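Local atomic coordinates of tannase (Fusobacterium nucleatum subsp. nucleatum ATCC 25586, PDB entry 6YQ4), a protein that probably hydrolyses ester bonds of gallotannins, as a tannase with an alpha/beta-hydrolase fold that also binds a magnesium ion. Residues 294-297 and 298-302; 306-309 and 310-314; 338-341 and 342-346; 456-459 and 460-464. All coordinates share one frame; numbering follows the deposited sequence.

Contact 1 (294-297 and 298-302); sequences SGNG and SFKTY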
ATOM      1  N   SER A 294     -13.271 -26.978  -4.943  1.00 44.37           N
ATOM      2  CA  SER A 294     -12.144 -27.509  -4.186  1.00 37.17           C
ATOM      3  C   SER A 294     -10.998 -26.513  -4.030  1.00 32.50           C
ATOM      4  O   SER A 294     -10.037 -26.815  -3.314  1.00 39.56           O
ATOM      5  CB  SER A 294     -11.620 -28.775  -4.868  1.00 40.38           C
ATOM      6  OG  SER A 294     -10.875 -28.452  -6.036  1.00 46.83           O
ATOM      7  N   GLY A 295     -11.064 -25.354  -4.695  1.00 35.37           N
ATOM      8  CA  GLY A 295     -10.041 -24.335  -4.623  1.00 28.20           C
ATOM      9  C   GLY A 295      -8.880 -24.450  -5.598  1.00 33.35           C
ATOM     10  O   GLY A 295      -7.897 -23.713  -5.436  1.00 33.91           O
ATOM     11  N   ASN A 296      -8.953 -25.331  -6.598  1.00 39.98           N
ATOM     12  CA  ASN A 296      -7.945 -25.413  -7.654  1.00 41.37           C
ATOM     13  C   ASN A 296      -8.473 -24.843  -8.956  1.00 39.17           C
ATOM     14  O   ASN A 296      -9.675 -24.644  -9.129  1.00 47.27           O
ATOM     15  CB  ASN A 296      -7.505 -26.850  -7.898  1.00 40.86           C
ATOM     16  CG  ASN A 296      -6.931 -27.479  -6.666  1.00 40.00           C
ATOM     17  OD1 ASN A 296      -5.785 -27.208  -6.293  1.00 36.71           O
ATOM     18  ND2 ASN A 296      -7.723 -28.314  -6.014  1.00 33.95           N
ATOM     19  N   GLY A 297      -7.555 -24.628  -9.890  1.00 38.33           N
ATOM     20  CA  GLY A 297      -7.887 -24.163 -11.221  1.00 27.54           C
ATOM     21  C   GLY A 297      -6.833 -23.189 -11.692  1.00 35.33           C
ATOM     22  O   GLY A 297      -5.783 -23.039 -11.064  1.00 37.39           O
ATOM     23  N   SER A 298      -7.124 -22.485 -12.788  1.00 31.74           N
ATOM     24  CA  SER A 298      -6.070 -21.730 -13.459  1.00 28.55           C
ATOM     25  C   SER A 298      -5.521 -20.605 -12.598  1.00 33.92           C
ATOM     26  O   SER A 298      -4.353 -20.224 -12.768  1.00 36.91           O
ATOM     27  CB  SER A 298      -6.582 -21.172 -14.779  1.00 28.42           C
ATOM     28  OG  SER A 298      -7.811 -20.499 -14.574  1.00 40.81           O
ATOM     29  N   PHE A 299      -6.330 -20.044 -11.685  1.00 26.74           N
ATOM     30  CA  PHE A 299      -5.824 -18.919 -10.905  1.00 23.08           C
ATOM     31  C   PHE A 299      -4.676 -19.352 -10.016  1.00 27.54           C
ATOM     32  O   PHE A 299      -3.672 -18.637  -9.909  1.00 29.13           O
ATOM     33  CB  PHE A 299      -6.911 -18.265 -10.051  1.00 25.20           C
ATOM     34  CG  PHE A 299      -6.383 -17.142  -9.183  1.00 27.63           C
ATOM     35  CD1 PHE A 299      -5.991 -15.932  -9.747  1.00 27.11           C
ATOM     36  CD2 PHE A 299      -6.233 -17.309  -7.805  1.00 26.59           C
ATOM     37  CE1 PHE A 299      -5.471 -14.880  -8.935  1.00 28.15           C
ATOM     38  CE2 PHE A 299      -5.729 -16.273  -6.994  1.00 24.31           C
ATOM     39  CZ  PHE A 299      -5.347 -15.060  -7.556  1.00 21.32           C
ATOM     40  N   LYS A 300      -4.814 -20.521  -9.376  1.00 23.31           N
ATOM     41  CA  LYS A 300      -3.732 -21.102  -8.583  1.00 26.20           C
ATOM     42  C   LYS A 300      -2.508 -21.414  -9.442  1.00 33.11           C
ATOM     43  O   LYS A 300      -1.367 -21.243  -8.990  1.00 34.83           O
ATOM     44  CB  LYS A 300      -4.234 -22.374  -7.890  1.00 34.74           C
ATOM     45  CG  LYS A 300      -3.128 -23.248  -7.278  1.00 40.97           C
ATOM     46  CD  LYS A 300      -3.682 -24.374  -6.406  1.00 32.76           C
ATOM     47  CE  LYS A 300      -4.539 -23.820  -5.270  1.00 38.30           C
ATOM     48  NZ  LYS A 300      -5.128 -24.905  -4.410  1.00 46.39           N
ATOM     49  N   THR A 301      -2.726 -21.879 -10.687  1.00 29.96           N
ATOM     50  CA  THR A 301      -1.618 -22.117 -11.615  1.00 30.48           C
ATOM     51  C   THR A 301      -0.941 -20.806 -12.005  1.00 31.58           C
ATOM     52  O   THR A 301       0.282 -20.752 -12.176  1.00 36.70           O
ATOM     53  CB  THR A 301      -2.130 -22.868 -12.857  1.00 38.02           C
ATOM     54  OG1 THR A 301      -2.536 -24.188 -12.485  1.00 43.97           O
ATOM     55  CG2 THR A 301      -1.060 -22.974 -13.954  1.00 27.93           C
ATOM     56  N   TYR A 302      -1.724 -19.737 -12.140  1.00 24.21           N
ATOM     57  CA  TYR A 302      -1.150 -18.416 -12.361  1.00 23.54           C
ATOM     58  C   TYR A 302      -0.248 -18.000 -11.198  1.00 37.41           C
ATOM     59  O   TYR A 302       0.875 -17.521 -11.409  1.00 34.39           O
ATOM     60  CB  TYR A 302      -2.267 -17.392 -12.567  1.00 25.34           C
ATOM     61  CG  TYR A 302      -1.779 -15.972 -12.669  1.00 33.59           C
ATOM     62  CD1 TYR A 302      -1.289 -15.475 -13.867  1.00 39.75           C
ATOM     63  CD2 TYR A 302      -1.791 -15.136 -11.574  1.00 42.73           C
ATOM     64  CE1 TYR A 302      -0.827 -14.192 -13.959  1.00 38.37           C
ATOM     65  CE2 TYR A 302      -1.325 -13.844 -11.661  1.00 48.09           C
ATOM     66  CZ  TYR A 302      -0.853 -13.384 -12.856  1.00 47.07           C
ATOM     67  OH  TYR A 302      -0.405 -12.090 -12.945  1.00 65.16           O
TER
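The N-terminus of helix 298-316 is where this contact forms, with Gly297 at the N-cap position and Lys300 folded back over the loop that leads in. The ammonium of Lys300 does most of the work. Its NZ donates to OD1 of Asn296 at 3.0 Å. It approaches from above the amide, 56° out of the carbonyl plane, so it does not sit on a lone pair. A second, weak hydrogen bond runs from Lys300 NZ to the backbone O of Gly295 at 3.2 Å. Lys300 CG stands anti to the backbone N (chi1 167°), and the chain then bends at chi3 (-58°), which turns NZ back toward the loop. The aliphatic part follows the same path, with Lys300 CD 3.5 Å from Asn296 OD1. The other end of the Asn296 amide is held too: ND2 donates to OG of Ser294 at 3.2 Å. Bonds at both ends of the amide fix its rotation.

The first turn of the helix closes through Thr301 N to Gly297 O, 3.3 Å. Gly295 and Gly297 both have positive phi.

Trp221 NE1 also donates to Gly295 O, which thus has a second partner. Ser298 OG is bonded to the backbone of Leu288 and Thr290. Phe299 is buried between helices 259-279 and 450-461, and Tyr302 rests on Leu457 of the latter.

Contact 2 (306-309 and 310-314); sequences IIRN and SANRA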
ATOM      1  N   ILE A 306       4.097 -17.053 -10.843  1.00 30.61           N
ATOM      2  CA  ILE A 306       4.766 -15.935 -10.174  1.00 27.53           C
ATOM      3  C   ILE A 306       5.905 -16.446  -9.299  1.00 29.33           C
ATOM      4  O   ILE A 306       7.005 -15.884  -9.289  1.00 34.88           O
ATOM      5  CB  ILE A 306       3.760 -15.132  -9.337  1.00 29.04           C
ATOM      6  CG1 ILE A 306       2.772 -14.403 -10.213  1.00 34.80           C
ATOM      7  CG2 ILE A 306       4.462 -14.125  -8.431  1.00 30.35           C
ATOM      8  CD1 ILE A 306       1.693 -13.795  -9.338  1.00 36.26           C
ATOM      9  N   ILE A 307       5.646 -17.502  -8.522  1.00 29.19           N
ATOM     10  CA  ILE A 307       6.691 -18.031  -7.652  1.00 29.03           C
ATOM     11  C   ILE A 307       7.797 -18.666  -8.487  1.00 31.64           C
ATOM     12  O   ILE A 307       8.983 -18.423  -8.246  1.00 33.11           O
ATOM     13  CB  ILE A 307       6.095 -19.015  -6.621  1.00 27.97           C
ATOM     14  CG1 ILE A 307       5.092 -18.308  -5.705  1.00 23.23           C
ATOM     15  CG2 ILE A 307       7.187 -19.651  -5.759  1.00 28.51           C
ATOM     16  CD1 ILE A 307       5.700 -17.191  -4.886  1.00 21.79           C
ATOM     17  N   ARG A 308       7.429 -19.462  -9.507  1.00 33.06           N
ATOM     18  CA  ARG A 308       8.433 -20.050 -10.396  1.00 30.84           C
ATOM     19  C   ARG A 308       9.335 -18.979 -10.971  1.00 32.64           C
ATOM     20  O   ARG A 308      10.561 -19.126 -10.991  1.00 35.30           O
ATOM     21  CB  ARG A 308       7.762 -20.817 -11.538  1.00 35.93           C
ATOM     22  CG  ARG A 308       8.750 -21.440 -12.538  1.00 45.99           C
ATOM     23  CD  ARG A 308       8.108 -21.771 -13.907  1.00 47.23           C
ATOM     24  NE  ARG A 308       7.864 -20.569 -14.698  1.00 48.95           N
ATOM     25  CZ  ARG A 308       7.072 -20.515 -15.764  1.00 46.73           C
ATOM     26  NH1 ARG A 308       6.438 -21.607 -16.168  1.00 49.72           N
ATOM     27  NH2 ARG A 308       6.913 -19.361 -16.423  1.00 38.88           N
ATOM     28  N   ASN A 309       8.737 -17.882 -11.428  1.00 26.74           N
ATOM     29  CA  ASN A 309       9.521 -16.788 -11.973  1.00 32.05           C
ATOM     30  C   ASN A 309      10.399 -16.159 -10.906  1.00 35.36           C
ATOM     31  O   ASN A 309      11.560 -15.825 -11.175  1.00 39.85           O
ATOM     32  CB  ASN A 309       8.595 -15.745 -12.591  1.00 32.76           C
ATOM     33  CG  ASN A 309       8.103 -16.142 -13.969  1.00 34.55           C
ATOM     34  OD1 ASN A 309       8.491 -17.186 -14.536  1.00 33.37           O
ATOM     35  ND2 ASN A 309       7.238 -15.309 -14.519  1.00 26.34           N
ATOM     36  N   SER A 310       9.864 -15.990  -9.691  1.00 32.01           N
ATOM     37  CA  SER A 310      10.669 -15.473  -8.589  1.00 33.04           C
ATOM     38  C   SER A 310      11.868 -16.375  -8.288  1.00 34.65           C
ATOM     39  O   SER A 310      13.006 -15.899  -8.214  1.00 33.12           O
ATOM     40  CB  SER A 310       9.810 -15.303  -7.336  1.00 26.84           C
ATOM     41  OG  SER A 310      10.622 -14.900  -6.232  1.00 27.12           O
ATOM     42  N   ALA A 311      11.630 -17.682  -8.079  1.00 32.30           N
ATOM     43  CA  ALA A 311      12.736 -18.593  -7.764  1.00 35.75           C
ATOM     44  C   ALA A 311      13.754 -18.696  -8.904  1.00 36.42           C
ATOM     45  O   ALA A 311      14.947 -18.897  -8.651  1.00 44.21           O
ATOM     46  CB  ALA A 311      12.198 -19.975  -7.410  1.00 28.98           C
ATOM     47  N   ASN A 312      13.325 -18.559 -10.159  1.00 31.94           N
ATOM     48  CA  ASN A 312      14.301 -18.630 -11.248  1.00 43.99           C
ATOM     49  C   ASN A 312      15.171 -17.385 -11.332  1.00 47.32           C
ATOM     50  O   ASN A 312      16.346 -17.480 -11.709  1.00 33.67           O
ATOM     51  CB  ASN A 312      13.595 -18.868 -12.566  1.00 41.00           C
ATOM     52  CG  ASN A 312      13.328 -20.309 -12.788  1.00 43.44           C
ATOM     53  OD1 ASN A 312      14.064 -21.164 -12.271  1.00 39.28           O
ATOM     54  ND2 ASN A 312      12.263 -20.613 -13.527  1.00 44.34           N
ATOM     55  N   ARG A 313      14.623 -16.215 -10.994  1.00 42.28           N
ATOM     56  CA  ARG A 313      15.471 -15.037 -10.892  1.00 41.27           C
ATOM     57  C   ARG A 313      16.481 -15.205  -9.769  1.00 44.78           C
ATOM     58  O   ARG A 313      17.659 -14.863  -9.926  1.00 50.53           O
ATOM     59  CB  ARG A 313      14.619 -13.788 -10.683  1.00 35.57           C
ATOM     60  CG  ARG A 313      15.414 -12.513 -10.400  1.00 34.29           C
ATOM     61  CD  ARG A 313      14.536 -11.272 -10.606  1.00 43.81           C
ATOM     62  NE  ARG A 313      14.243 -11.046 -12.031  1.00 61.32           N
ATOM     63  CZ  ARG A 313      13.053 -11.233 -12.610  1.00 62.91           C
ATOM     64  NH1 ARG A 313      12.898 -10.997 -13.910  1.00 60.48           N
ATOM     65  NH2 ARG A 313      12.015 -11.649 -11.896  1.00 59.99           N
ATOM     66  N   ALA A 314      16.041 -15.754  -8.635  1.00 43.95           N
ATOM     67  CA  ALA A 314      16.949 -15.971  -7.513  1.00 41.54           C
ATOM     68  C   ALA A 314      18.108 -16.869  -7.918  1.00 46.64           C
ATOM     69  O   ALA A 314      19.271 -16.565  -7.635  1.00 50.81           O
ATOM     70  CB  ALA A 314      16.190 -16.572  -6.332  1.00 30.24           C
TER
HETATM   71  O   HOH W   1      10.864 -18.558 -14.952  1.00 43.43           O
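Arg308 CG lies anti to the backbone N (chi1 179°), while Asn312 CG lies beside its own backbone N (chi1 -84°), and these two choices bring the side chains together one turn apart on helix 298-316. The spacing is the i to i+4 pattern of an alpha helix. Arg308 CG touches Asn312 ND2 at 3.7 Å, and the guanidinium and amide planes are 22° apart. Bent at chi3, the Arg308 chain carries its guanidinium to the neighbouring Asn309. There NH2 donates to Asn309 OD1 at 3.3 Å, with the oxygen in the guanidinium plane. NE adds a weak bond to the same oxygen.

Four backbone bonds join the segments. The shortest runs from Ala311 N to Ile307 O, 2.8 Å. Asn312 N donates to Arg308 O at 2.9 Å.

The buried side of the helix is different in character. Ile307 packs on Val338, Leu340 and Tyr343, and Ala311 meets Phe328 and Trp472. Ser310 OG is hydrogen-bonded to the backbone O of Ala470, which satisfies this buried hydroxyl.

On the polar side, Asn312 OD1 accepts from Val335 N, so the amide ties the helix to strand 335-338 and has its rotation set. One water links the two asparagines: it donates to Asn309 OD1 at 2.8 Å and accepts from Asn312 ND2 at 2.9 Å.

Contact 3 (338-341 and 342-346); sequences VNLD and VYTHI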
ATOM      1  N   VAL A 338       5.961 -25.340  -9.933  1.00 35.50           N
ATOM      2  CA  VAL A 338       5.856 -25.001  -8.507  1.00 38.79           C
ATOM      3  C   VAL A 338       4.532 -25.534  -7.986  1.00 33.16           C
ATOM      4  O   VAL A 338       3.468 -25.113  -8.453  1.00 39.56           O
ATOM      5  CB  VAL A 338       5.933 -23.483  -8.254  1.00 36.24           C
ATOM      6  CG1 VAL A 338       5.570 -23.160  -6.802  1.00 32.15           C
ATOM      7  CG2 VAL A 338       7.304 -22.965  -8.583  1.00 39.94           C
ATOM      8  N   ASN A 339       4.584 -26.436  -7.013  1.00 29.96           N
ATOM      9  CA  ASN A 339       3.356 -26.921  -6.379  1.00 29.04           C
ATOM     10  C   ASN A 339       2.962 -25.900  -5.313  1.00 43.30           C
ATOM     11  O   ASN A 339       3.455 -25.928  -4.181  1.00 35.79           O
ATOM     12  CB  ASN A 339       3.556 -28.315  -5.803  1.00 30.43           C
ATOM     13  CG  ASN A 339       2.275 -28.890  -5.224  1.00 45.21           C
ATOM     14  OD1 ASN A 339       1.360 -28.142  -4.863  1.00 48.02           O
ATOM     15  ND2 ASN A 339       2.199 -30.223  -5.127  1.00 39.45           N
ATOM     16  N   LEU A 340       2.050 -24.987  -5.683  1.00 42.75           N
ATOM     17  CA  LEU A 340       1.767 -23.825  -4.839  1.00 41.94           C
ATOM     18  C   LEU A 340       1.297 -24.227  -3.442  1.00 42.54           C
ATOM     19  O   LEU A 340       1.675 -23.590  -2.451  1.00 45.80           O
ATOM     20  CB  LEU A 340       0.729 -22.920  -5.494  1.00 34.12           C
ATOM     21  CG  LEU A 340       0.563 -21.607  -4.719  1.00 36.15           C
ATOM     22  CD1 LEU A 340       1.734 -20.621  -4.980  1.00 24.30           C
ATOM     23  CD2 LEU A 340      -0.802 -20.961  -4.989  1.00 41.60           C
ATOM     24  N   ASP A 341       0.481 -25.277  -3.339  1.00 41.06           N
ATOM     25  CA  ASP A 341       0.023 -25.734  -2.026  1.00 43.79           C
ATOM     26  C   ASP A 341       1.206 -26.055  -1.123  1.00 52.84           C
ATOM     27  O   ASP A 341       1.306 -25.544  -0.001  1.00 63.13           O
ATOM     28  CB  ASP A 341      -0.874 -26.965  -2.176  1.00 42.45           C
ATOM     29  CG  ASP A 341      -2.283 -26.620  -2.641  1.00 52.98           C
ATOM     30  OD1 ASP A 341      -2.622 -25.408  -2.749  1.00 51.98           O
ATOM     31  OD2 ASP A 341      -3.046 -27.579  -2.907  1.00 62.27           O
ATOM     32  N   VAL A 342       2.121 -26.904  -1.603  1.00 44.39           N
ATOM     33  CA  VAL A 342       3.301 -27.250  -0.818  1.00 41.84           C
ATOM     34  C   VAL A 342       4.086 -25.993  -0.456  1.00 41.22           C
ATOM     35  O   VAL A 342       4.582 -25.854   0.673  1.00 38.34           O
ATOM     36  CB  VAL A 342       4.173 -28.263  -1.585  1.00 40.44           C
ATOM     37  CG1 VAL A 342       5.425 -28.628  -0.770  1.00 31.99           C
ATOM     38  CG2 VAL A 342       3.365 -29.504  -1.947  1.00 31.03           C
ATOM     39  N   TYR A 343       4.189 -25.050  -1.402  1.00 33.81           N
ATOM     40  CA  TYR A 343       5.003 -23.859  -1.185  1.00 34.22           C
ATOM     41  C   TYR A 343       4.482 -23.033  -0.013  1.00 31.69           C
ATOM     42  O   TYR A 343       5.265 -22.450   0.742  1.00 32.72           O
ATOM     43  CB  TYR A 343       5.048 -23.006  -2.465  1.00 29.77           C
ATOM     44  CG  TYR A 343       5.821 -21.705  -2.299  1.00 29.45           C
ATOM     45  CD1 TYR A 343       7.214 -21.688  -2.366  1.00 28.51           C
ATOM     46  CD2 TYR A 343       5.161 -20.501  -2.043  1.00 30.45           C
ATOM     47  CE1 TYR A 343       7.924 -20.503  -2.208  1.00 29.34           C
ATOM     48  CE2 TYR A 343       5.865 -19.310  -1.870  1.00 22.81           C
ATOM     49  CZ  TYR A 343       7.245 -19.319  -1.953  1.00 27.79           C
ATOM     50  OH  TYR A 343       7.959 -18.143  -1.826  1.00 28.04           O
ATOM     51  N   THR A 344       3.160 -22.960   0.144  1.00 27.37           N
ATOM     52  CA  THR A 344       2.560 -22.103   1.159  1.00 35.50           C
ATOM     53  C   THR A 344       2.545 -22.735   2.545  1.00 35.37           C
ATOM     54  O   THR A 344       2.274 -22.025   3.522  1.00 31.76           O
ATOM     55  CB  THR A 344       1.136 -21.726   0.742  1.00 34.13           C
ATOM     56  OG1 THR A 344       0.447 -22.903   0.306  1.00 42.32           O
ATOM     57  CG2 THR A 344       1.183 -20.744  -0.404  1.00 34.49           C
ATOM     58  N   HIS A 345       2.827 -24.038   2.655  1.00 29.77           N
ATOM     59  CA  HIS A 345       2.843 -24.741   3.926  1.00 36.17           C
ATOM     60  C   HIS A 345       4.241 -24.847   4.520  1.00 35.06           C
ATOM     61  O   HIS A 345       4.461 -25.650   5.431  1.00 35.21           O
ATOM     62  CB  HIS A 345       2.241 -26.134   3.750  1.00 42.37           C
ATOM     63  CG  HIS A 345       0.749 -26.134   3.728  1.00 49.61           C
ATOM     64  ND1 HIS A 345       0.021 -25.276   2.926  1.00 50.20           N
ATOM     65  CD2 HIS A 345      -0.153 -26.862   4.423  1.00 50.89           C
ATOM     66  CE1 HIS A 345      -1.267 -25.485   3.125  1.00 52.11           C
ATOM     67  NE2 HIS A 345      -1.400 -26.445   4.025  1.00 53.02           N
ATOM     68  N   ILE A 346       5.192 -24.072   4.011  1.00 31.61           N
ATOM     69  CA  ILE A 346       6.586 -24.320   4.337  1.00 44.15           C
ATOM     70  C   ILE A 346       6.934 -23.548   5.605  1.00 55.19           C
ATOM     71  O   ILE A 346       7.326 -24.149   6.615  1.00 68.60           O
ATOM     72  CB  ILE A 346       7.495 -23.994   3.133  1.00 46.77           C
ATOM     73  CG1 ILE A 346       7.497 -25.206   2.179  1.00 49.94           C
ATOM     74  CG2 ILE A 346       8.918 -23.648   3.575  1.00 42.33           C
ATOM     75  CD1 ILE A 346       8.502 -25.135   1.045  1.00 50.69           C
TER
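Val342 CG2 comes across the Asn339 amide at the start of the short helix 340-344, the two side chains at about a right angle. This methyl touches both CG and ND2 of Asn339 at 3.5 Å. Asn339 CG is anti to the backbone N (chi1 -176°), which lays the amide beside the methyl. Asn339 is the N-cap residue, and its backbone O accepts from Tyr343 N at 3.0 Å in the first helical bond. Val338 CG1 packs on Tyr343 CB at 4.4 Å.

At the other end, Thr344 turns its hydroxyl back on the helix. With chi1 at 47°, OG1 sits 2.8 Å from Asp341 O and 3.1 Å from Leu340 O. Thr344 N donates to Leu340 O at 3.1 Å, and its bond to Asp341 O is weak. His345 N also reaches Asp341 O weakly.

Further out, Met222 O is another, weak partner of Thr344 OG1. Tyr343 OH is bonded to Ala442 O, and its ring meets that of Phe324. Leu340 lies on Leu303 of helix 298-316. Asp341 is fixed by a salt bridge from its OD1 to Lys300 NZ at the start of that helix.

The carboxylate of Asp341 lies in the first turn, where its negative charge would probably interact well with the helix dipole. The nearby lysine would probably favour the ionised form of the Asp341 carboxylate further.

Contact 4 (456-459 and 460-464); sequences ALKL and KNSGK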
ATOM      1  N   ALA A 456      -2.924  -6.459  -9.666  1.00 33.81           N
ATOM      2  CA  ALA A 456      -2.142  -6.436 -10.890  1.00 30.59           C
ATOM      3  C   ALA A 456      -2.946  -6.964 -12.080  1.00 19.03           C
ATOM      4  O   ALA A 456      -2.876  -6.407 -13.177  1.00 22.80           O
ATOM      5  CB  ALA A 456      -0.848  -7.232 -10.669  1.00 24.49           C
ATOM      6  N   LEU A 457      -3.757  -8.003 -11.883  1.00 25.20           N
ATOM      7  CA  LEU A 457      -4.512  -8.527 -13.025  1.00 25.73           C
ATOM      8  C   LEU A 457      -5.576  -7.545 -13.478  1.00 20.25           C
ATOM      9  O   LEU A 457      -5.817  -7.379 -14.683  1.00 30.64           O
ATOM     10  CB  LEU A 457      -5.166  -9.861 -12.682  1.00 32.69           C
ATOM     11  CG  LEU A 457      -4.224 -11.054 -12.553  1.00 36.59           C
ATOM     12  CD1 LEU A 457      -4.793 -12.151 -11.618  1.00 20.06           C
ATOM     13  CD2 LEU A 457      -3.930 -11.576 -13.915  1.00 21.22           C
ATOM     14  N   LYS A 458      -6.271  -6.951 -12.515  1.00 21.39           N
ATOM     15  CA  LYS A 458      -7.331  -6.002 -12.810  1.00 20.07           C
ATOM     16  C   LYS A 458      -6.791  -4.817 -13.585  1.00 20.38           C
ATOM     17  O   LYS A 458      -7.418  -4.356 -14.550  1.00 30.69           O
ATOM     18  CB  LYS A 458      -7.989  -5.567 -11.499  1.00 26.22           C
ATOM     19  CG  LYS A 458      -9.119  -4.605 -11.659  1.00 27.01           C
ATOM     20  CD  LYS A 458     -10.276  -5.258 -12.369  1.00 25.23           C
ATOM     21  CE  LYS A 458     -11.362  -4.228 -12.629  1.00 33.19           C
ATOM     22  NZ  LYS A 458     -12.344  -4.668 -13.688  1.00 25.15           N
ATOM     23  N   LEU A 459      -5.600  -4.344 -13.230  1.00 24.49           N
ATOM     24  CA  LEU A 459      -5.026  -3.216 -13.964  1.00 22.35           C
ATOM     25  C   LEU A 459      -4.600  -3.618 -15.384  1.00 24.25           C
ATOM     26  O   LEU A 459      -4.803  -2.863 -16.342  1.00 30.19           O
ATOM     27  CB  LEU A 459      -3.845  -2.642 -13.193  1.00 19.69           C
ATOM     28  CG  LEU A 459      -4.118  -2.016 -11.841  1.00 27.48           C
ATOM     29  CD1 LEU A 459      -2.879  -2.083 -10.947  1.00 22.18           C
ATOM     30  CD2 LEU A 459      -4.553  -0.580 -12.037  1.00 25.70           C
ATOM     31  N   LYS A 460      -3.982  -4.786 -15.534  1.00 30.65           N
ATOM     32  CA  LYS A 460      -3.631  -5.261 -16.869  1.00 29.04           C
ATOM     33  C   LYS A 460      -4.869  -5.447 -17.734  1.00 34.37           C
ATOM     34  O   LYS A 460      -4.878  -5.076 -18.921  1.00 35.98           O
ATOM     35  CB  LYS A 460      -2.859  -6.577 -16.765  1.00 28.40           C
ATOM     36  CG  LYS A 460      -1.528  -6.441 -16.071  1.00 21.79           C
ATOM     37  CD  LYS A 460      -0.824  -7.767 -16.020  1.00 29.30           C
ATOM     38  CE  LYS A 460      -0.052  -8.047 -17.302  1.00 37.05           C
ATOM     39  NZ  LYS A 460       1.394  -8.031 -16.974  1.00 46.84           N
ATOM     40  N   ASN A 461      -5.926  -6.036 -17.159  1.00 30.03           N
ATOM     41  CA  ASN A 461      -7.132  -6.306 -17.936  1.00 26.79           C
ATOM     42  C   ASN A 461      -7.793  -5.016 -18.397  1.00 24.42           C
ATOM     43  O   ASN A 461      -8.574  -5.042 -19.358  1.00 30.79           O
ATOM     44  CB  ASN A 461      -8.108  -7.153 -17.119  1.00 23.51           C
ATOM     45  CG  ASN A 461      -7.640  -8.603 -16.943  1.00 34.05           C
ATOM     46  OD1 ASN A 461      -8.243  -9.360 -16.200  1.00 33.29           O
ATOM     47  ND2 ASN A 461      -6.575  -8.989 -17.644  1.00 27.69           N
ATOM     48  N   SER A 462      -7.478  -3.902 -17.730  1.00 23.75           N
ATOM     49  CA  SER A 462      -7.990  -2.577 -18.032  1.00 24.26           C
ATOM     50  C   SER A 462      -7.029  -1.736 -18.859  1.00 34.76           C
ATOM     51  O   SER A 462      -7.286  -0.544 -19.050  1.00 38.48           O
ATOM     52  CB  SER A 462      -8.346  -1.817 -16.747  1.00 30.74           C
ATOM     53  OG  SER A 462      -9.043  -2.634 -15.820  1.00 35.99           O
ATOM     54  N   GLY A 463      -5.951  -2.316 -19.375  1.00 25.02           N
ATOM     55  CA  GLY A 463      -5.145  -1.606 -20.341  1.00 25.94           C
ATOM     56  C   GLY A 463      -4.042  -0.744 -19.775  1.00 29.47           C
ATOM     57  O   GLY A 463      -3.484   0.083 -20.514  1.00 28.46           O
ATOM     58  N   LYS A 464      -3.693  -0.915 -18.507  1.00 32.16           N
ATOM     59  CA  LYS A 464      -2.647  -0.125 -17.873  1.00 34.02           C
ATOM     60  C   LYS A 464      -1.342  -0.904 -17.896  1.00 29.00           C
ATOM     61  O   LYS A 464      -1.334  -2.132 -17.972  1.00 23.48           O
ATOM     62  CB  LYS A 464      -3.022   0.242 -16.430  1.00 31.25           C
ATOM     63  CG  LYS A 464      -4.483   0.654 -16.225  1.00 23.90           C
ATOM     64  CD  LYS A 464      -4.817   1.931 -16.988  1.00 23.48           C
ATOM     65  CE  LYS A 464      -6.285   1.929 -17.435  1.00 28.83           C
ATOM     66  NZ  LYS A 464      -6.691   3.019 -18.433  1.00 27.39           N
TER
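The backbone of helix 450-461 makes its last regular turns here and then unwinds through Gly463, which has a positive phi (89°). Lys460 N donates to Ala456 O at 3.1 Å, and Asn461 N to Leu457 O at 2.8 Å. Beyond them the bonding changes. Ser462 N has only weak bonds, to the carbonyls of Lys458 and Leu459. Its side chain does better: Ser462 OG donates to Lys458 O at 2.7 Å. Ser462 OG stands beside its own backbone N (chi1 -44°), which turns it back to the preceding turn. Asn461 CG comes within 3.2 Å of Leu457 O, a contact without a hydrogen bond. Lys460 CG lies 3.2 Å from Ala456 O, and the chain beyond it projects away from the helix.

The end is a Schellman motif with Gly463 as its C' residue. Lys464 N donates to Leu459 O at 3.1 Å, and Gly463 N to Lys460 O at 3.0 Å. The motif turns the chain into strand 465-469, within the beta-alpha-beta unit of strand 435-439, helix 450-461 and strand 465-469.

Leu459 faces the sheet and packs on Trp436, Ile438 and Val466. Ala456 adds contacts with Val466 and Phe468. Leu457 points elsewhere and touches Leu289. Asn461 ND2 is bonded to Thr282 O. Lys464 NZ is held by the backbone oxygens of Ser429 and Thr431.

Contacts 1 and 2 share helix 298-316. Contact 3 touches both: contact 1 through a salt bridge and the packing of Lys300 on Leu340, contact 2 through apolar packing, including the Arg308 backbone against Val338. Contact 4 reaches contact 1 through Leu457, but does not touch contacts 2 or 3. All four are partly buried. The centre of contact 4 lies about 17 Å from the centre of the chain, the other centres 23 to 25 Å. Contact 1 gathers a lysine on loop acceptors. Contact 2 has a water-linked polar side and an apolar one. Contact 3 joins an N-cap turn to a charged partner. Contact 4 combines backbone capping with leucine on the main sheet.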